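Local coordinates for tailspike protein (Acinetobacter phage vB_ApiP_P1, PDB 6E1R) that probably binds and cleaves the capsular polysaccharide of its Acinetobacter baumannii host as the trimeric tailspike of the phage, at residues A[200-212]-A[228-241]. Residues are numbered along the deposited sequence; the frame is centred on the assembly and turned at random.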
loop_
_atom_site.group_PDB
_atom_site.type_symbol
_atom_site.label_atom_id
_atom_site.label_comp_id
_atom_site.label_asym_id
_atom_site.label_seq_id
_atom_site.Cartn_x
_atom_site.Cartn_y
_atom_site.Cartn_z
ATOM N N PHE A 200 -1.470 25.354 2.221
ATOM C CA PHE A 200 -2.243 25.947 3.306
ATOM C C PHE A 200 -1.268 26.654 4.237
ATOM O O PHE A 200 -0.508 26.002 4.962
ATOM C CB PHE A 200 -3.062 24.885 4.038
ATOM C CG PHE A 200 -4.102 24.229 3.173
ATOM C CD1 PHE A 200 -3.760 23.200 2.309
ATOM C CD2 PHE A 200 -5.422 24.651 3.215
ATOM C CE1 PHE A 200 -4.716 22.601 1.508
ATOM C CE2 PHE A 200 -6.381 24.055 2.417
ATOM C CZ PHE A 200 -6.028 23.028 1.563
ATOM N N ASP A 201 -1.288 27.984 4.207
ATOM C CA ASP A 201 -0.340 28.772 4.977
ATOM C C ASP A 201 -0.616 28.636 6.470
ATOM O O ASP A 201 -1.764 28.510 6.905
ATOM C CB ASP A 201 -0.413 30.241 4.552
ATOM C CG ASP A 201 0.777 31.050 5.030
ATOM O OD1 ASP A 201 0.887 31.284 6.251
ATOM O OD2 ASP A 201 1.606 31.447 4.183
ATOM N N ARG A 202 0.461 28.669 7.257
ATOM C CA ARG A 202 0.343 28.527 8.703
ATOM C C ARG A 202 -0.340 29.720 9.354
ATOM O O ARG A 202 -0.706 29.636 10.532
ATOM C CB ARG A 202 1.726 28.325 9.321
ATOM C CG ARG A 202 1.780 27.273 10.413
ATOM C CD ARG A 202 3.123 27.307 11.119
ATOM N NE ARG A 202 4.235 27.432 10.181
ATOM C CZ ARG A 202 5.428 27.926 10.497
ATOM N NH1 ARG A 202 5.669 28.347 11.732
ATOM N NH2 ARG A 202 6.382 28.002 9.579
ATOM N N SER A 203 -0.517 30.823 8.623
ATOM C CA SER A 203 -1.245 31.968 9.150
ATOM C C SER A 203 -2.714 31.650 9.388
ATOM O O SER A 203 -3.358 32.319 10.204
ATOM C CB SER A 203 -1.116 33.157 8.197
ATOM O OG SER A 203 -1.514 32.804 6.882
ATOM N N LEU A 204 -3.252 30.650 8.697
ATOM C CA LEU A 204 -4.634 30.245 8.900
ATOM C C LEU A 204 -4.819 29.647 10.288
ATOM O O LEU A 204 -3.912 29.025 10.850
ATOM C CB LEU A 204 -5.045 29.221 7.842
ATOM C CG LEU A 204 -5.148 29.689 6.391
ATOM C CD1 LEU A 204 -5.267 28.489 5.461
ATOM C CD2 LEU A 204 -6.328 30.631 6.211
ATOM N N ARG A 205 -6.015 29.845 10.847
ATOM C CA ARG A 205 -6.361 29.168 12.092
ATOM C C ARG A 205 -6.627 27.688 11.850
ATOM O O ARG A 205 -6.176 26.833 12.623
ATOM C CB ARG A 205 -7.574 29.842 12.735
ATOM C CG ARG A 205 -8.007 29.216 14.048
ATOM C CD ARG A 205 -6.893 29.244 15.077
ATOM N NE ARG A 205 -7.297 28.609 16.327
ATOM C CZ ARG A 205 -7.145 27.315 16.588
ATOM N NH1 ARG A 205 -6.600 26.515 15.681
ATOM N NH2 ARG A 205 -7.541 26.819 17.752
ATOM N N TYR A 206 -7.350 27.368 10.780
ATOM C CA TYR A 206 -7.564 25.997 10.342
ATOM C C TYR A 206 -7.273 25.912 8.854
ATOM O O TYR A 206 -7.703 26.780 8.087
ATOM C CB TYR A 206 -9.000 25.533 10.617
ATOM C CG TYR A 206 -9.446 25.707 12.049
ATOM C CD1 TYR A 206 -9.117 24.771 13.019
ATOM C CD2 TYR A 206 -10.206 26.804 12.427
ATOM C CE1 TYR A 206 -9.527 24.927 14.327
ATOM C CE2 TYR A 206 -10.622 26.969 13.732
ATOM C CZ TYR A 206 -10.279 26.029 14.677
ATOM O OH TYR A 206 -10.694 26.192 15.978
ATOM N N GLY A 207 -6.536 24.883 8.448
ATOM C CA GLY A 207 -6.317 24.657 7.035
ATOM C C GLY A 207 -7.623 24.353 6.335
ATOM O O GLY A 207 -7.998 25.028 5.371
ATOM N N ILE A 208 -8.327 23.329 6.817
ATOM C CA ILE A 208 -9.657 22.973 6.333
ATOM C C ILE A 208 -10.532 22.697 7.547
ATOM O O ILE A 208 -10.229 21.797 8.339
ATOM C CB ILE A 208 -9.636 21.750 5.401
ATOM C CG1 ILE A 208 -8.838 22.051 4.132
ATOM C CG2 ILE A 208 -11.054 21.326 5.052
ATOM C CD1 ILE A 208 -8.764 20.885 3.172
ATOM N N ASP A 209 -11.610 23.465 7.700
ATOM C CA ASP A 209 -12.538 23.250 8.804
ATOM C C ASP A 209 -13.917 22.870 8.279
ATOM O O ASP A 209 -14.933 23.401 8.738
ATOM C CB ASP A 209 -12.623 24.493 9.692
ATOM C CG ASP A 209 -13.200 24.191 11.064
ATOM O OD1 ASP A 209 -13.566 23.021 11.314
ATOM O OD2 ASP A 209 -13.290 25.120 11.893
ATOM N N ALA A 210 -13.960 21.960 7.312
ATOM C CA ALA A 210 -15.198 21.517 6.689
ATOM C C ALA A 210 -15.337 20.006 6.830
ATOM O O ALA A 210 -14.379 19.296 7.145
ATOM C CB ALA A 210 -15.248 21.926 5.211
ATOM N N ASN A 211 -16.549 19.515 6.581
ATOM C CA ASN A 211 -16.848 18.088 6.696
ATOM C C ASN A 211 -16.437 17.413 5.393
ATOM O O ASN A 211 -17.196 17.388 4.421
ATOM C CB ASN A 211 -18.327 17.876 7.000
ATOM C CG ASN A 211 -18.628 16.475 7.499
ATOM O OD1 ASN A 211 -17.718 15.686 7.752
ATOM N ND2 ASN A 211 -19.911 16.161 7.648
ATOM N N LEU A 212 -15.230 16.853 5.378
ATOM C CA LEU A 212 -14.668 16.260 4.172
ATOM C C LEU A 212 -15.194 14.848 3.957
ATOM O O LEU A 212 -15.340 14.073 4.906
ATOM C CB LEU A 212 -13.143 16.225 4.270
ATOM C CG LEU A 212 -12.439 17.578 4.369
ATOM C CD1 LEU A 212 -10.961 17.384 4.664
ATOM C CD2 LEU A 212 -12.634 18.375 3.091
ATOM N N THR A 228 2.329 35.420 7.668
ATOM C CA THR A 228 2.309 36.259 8.857
ATOM C C THR A 228 2.233 35.370 10.091
ATOM O O THR A 228 1.711 34.253 10.040
ATOM C CB THR A 228 1.140 37.264 8.833
ATOM O OG1 THR A 228 1.266 38.174 9.934
ATOM C CG2 THR A 228 -0.198 36.552 8.913
ATOM N N THR A 229 2.765 35.878 11.202
ATOM C CA THR A 229 2.884 35.082 12.419
ATOM C C THR A 229 1.517 34.709 12.980
ATOM O O THR A 229 0.609 35.540 13.062
ATOM C CB THR A 229 3.687 35.845 13.474
ATOM O OG1 THR A 229 3.956 37.173 13.006
ATOM C CG2 THR A 229 5.004 35.137 13.754
ATOM N N ASN A 230 1.383 33.444 13.378
ATOM C CA ASN A 230 0.165 32.903 13.975
ATOM C C ASN A 230 0.446 32.597 15.441
ATOM O O ASN A 230 1.247 31.709 15.756
ATOM C CB ASN A 230 -0.293 31.651 13.225
ATOM C CG ASN A 230 -1.611 31.091 13.740
ATOM O OD1 ASN A 230 -2.014 31.341 14.877
ATOM N ND2 ASN A 230 -2.287 30.319 12.898
ATOM N N SER A 231 -0.222 33.329 16.333
ATOM C CA SER A 231 -0.088 33.135 17.769
ATOM C C SER A 231 -1.264 32.387 18.381
ATOM O O SER A 231 -1.156 31.916 19.517
ATOM C CB SER A 231 0.075 34.485 18.476
ATOM O OG SER A 231 -1.040 35.323 18.231
ATOM N N ILE A 232 -2.375 32.254 17.657
ATOM C CA ILE A 232 -3.542 31.581 18.217
ATOM C C ILE A 232 -3.424 30.073 18.048
ATOM O O ILE A 232 -3.744 29.307 18.965
ATOM C CB ILE A 232 -4.828 32.133 17.575
ATOM C CG1 ILE A 232 -4.941 33.640 17.832
ATOM C CG2 ILE A 232 -6.053 31.400 18.101
ATOM C CD1 ILE A 232 -6.188 34.276 17.255
ATOM N N GLY A 233 -2.968 29.623 16.894
ATOM C CA GLY A 233 -2.765 28.210 16.634
ATOM C C GLY A 233 -3.090 27.876 15.193
ATOM O O GLY A 233 -3.805 28.599 14.498
ATOM N N PHE A 234 -2.548 26.752 14.731
ATOM C CA PHE A 234 -2.802 26.269 13.379
ATOM C C PHE A 234 -3.120 24.786 13.442
ATOM O O PHE A 234 -2.326 23.998 13.966
ATOM C CB PHE A 234 -1.603 26.517 12.460
ATOM C CG PHE A 234 -1.694 25.796 11.143
ATOM C CD1 PHE A 234 -2.480 26.297 10.117
ATOM C CD2 PHE A 234 -0.992 24.621 10.929
ATOM C CE1 PHE A 234 -2.569 25.638 8.905
ATOM C CE2 PHE A 234 -1.076 23.957 9.719
ATOM C CZ PHE A 234 -1.866 24.467 8.706
ATOM N N LYS A 235 -4.272 24.410 12.897
ATOM C CA LYS A 235 -4.664 23.018 12.749
ATOM C C LYS A 235 -4.879 22.742 11.269
ATOM O O LYS A 235 -5.515 23.540 10.572
ATOM C CB LYS A 235 -5.927 22.698 13.554
ATOM C CG LYS A 235 -6.405 21.261 13.396
ATOM C CD LYS A 235 -7.599 20.959 14.285
ATOM C CE LYS A 235 -7.214 21.030 15.755
ATOM N NZ LYS A 235 -8.364 20.744 16.657
ATOM N N ALA A 236 -4.344 21.619 10.793
ATOM C CA ALA A 236 -4.420 21.311 9.371
ATOM C C ALA A 236 -5.857 21.030 8.948
ATOM O O ALA A 236 -6.390 21.680 8.041
ATOM C CB ALA A 236 -3.513 20.126 9.041
ATOM N N ILE A 237 -6.502 20.061 9.592
ATOM C CA ILE A 237 -7.824 19.601 9.187
ATOM C C ILE A 237 -8.690 19.377 10.420
ATOM O O ILE A 237 -8.236 18.806 11.418
ATOM C CB ILE A 237 -7.733 18.312 8.338
ATOM C CG1 ILE A 237 -7.000 18.593 7.025
ATOM C CG2 ILE A 237 -9.115 17.737 8.063
ATOM C CD1 ILE A 237 -6.744 17.369 6.200
ATOM N N ARG A 238 -9.940 19.836 10.345
ATOM C CA ARG A 238 -10.965 19.556 11.352
ATOM C C ARG A 238 -12.256 19.254 10.601
ATOM O O ARG A 238 -12.910 20.172 10.095
ATOM C CB ARG A 238 -11.199 20.717 12.308
ATOM C CG ARG A 238 -12.154 20.322 13.431
ATOM C CD ARG A 238 -12.804 21.519 14.106
ATOM N NE ARG A 238 -11.988 22.222 15.084
ATOM C CZ ARG A 238 -12.368 23.360 15.658
ATOM N NH1 ARG A 238 -13.536 23.899 15.335
ATOM N NH2 ARG A 238 -11.590 23.954 16.550
ATOM N N SER A 239 -12.622 17.982 10.527
ATOM C CA SER A 239 -13.844 17.567 9.849
ATOM C C SER A 239 -14.819 17.104 10.925
ATOM O O SER A 239 -14.679 16.009 11.474
ATOM C CB SER A 239 -13.560 16.471 8.826
ATOM O OG SER A 239 -12.586 16.895 7.890
ATOM N N LEU A 240 -15.815 17.933 11.216
ATOM C CA LEU A 240 -16.838 17.614 12.199
ATOM C C LEU A 240 -18.149 17.339 11.480
ATOM O O LEU A 240 -18.622 18.173 10.701
ATOM C CB LEU A 240 -17.006 18.750 13.209
ATOM C CG LEU A 240 -15.737 19.170 13.953
ATOM C CD1 LEU A 240 -16.066 20.140 15.079
ATOM C CD2 LEU A 240 -14.980 17.958 14.483
ATOM N N GLY A 241 -18.734 16.175 11.746
ATOM C CA GLY A 241 -19.973 15.803 11.098
ATOM C C GLY A 241 -21.077 15.427 12.062
ATOM O O GLY A 241 -21.058 15.825 13.232
#
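Phe-234 packs against the turn 201-204. CG of Arg-202 lies over one face, a CH-pi contact 4.2 Å from the Phe-234 ring centroid. The carbonyl O of Leu-204 meets the ring at its edge, 3.2 Å from CD1 of Phe-234. With CG anti to the backbone N (chi1 168°), the Phe-234 ring lies between Arg-202 on one face and the backbone N of Ala-236 on the other. Asn-230 ties its own loop to the same turn. ND2 of Asn-230 gives a hydrogen bond of 2.9 Å to O of Arg-202, in the carbonyl plane, and a second to O of Gly-233, while OD1 accepts from N of Gly-233. Parallel backbone pairing follows: N of Gly-207 bonds O of Lys-235 at 2.7 Å. This is the stacking of successive coils in a right-handed beta-helix, as in other phage tailspikes. On the apolar side CD1 of Leu-212 packs 3.9 Å from CG2 of Ile-237.

The other side is more polar, with Arg-205, Tyr-206 and Arg-238 partly exposed. CE1 and CZ of Tyr-206 lie over the Arg-238 guanidinium face, the planes 61° apart. Asp-209 lies alongside; its charge pairing with Arg-238 is long, no N-H aimed at the carboxylate, and it has a salt bridge to Arg-183. The loose part is exposed Ile-232, which touches Arg-205 through CG2. Backbone bonds and apolar stacking thus join the coils, while charged side chains on the partly exposed side pair with neighbouring coils, Arg-205 with Asp-263 and Lys-235 with Glu-268.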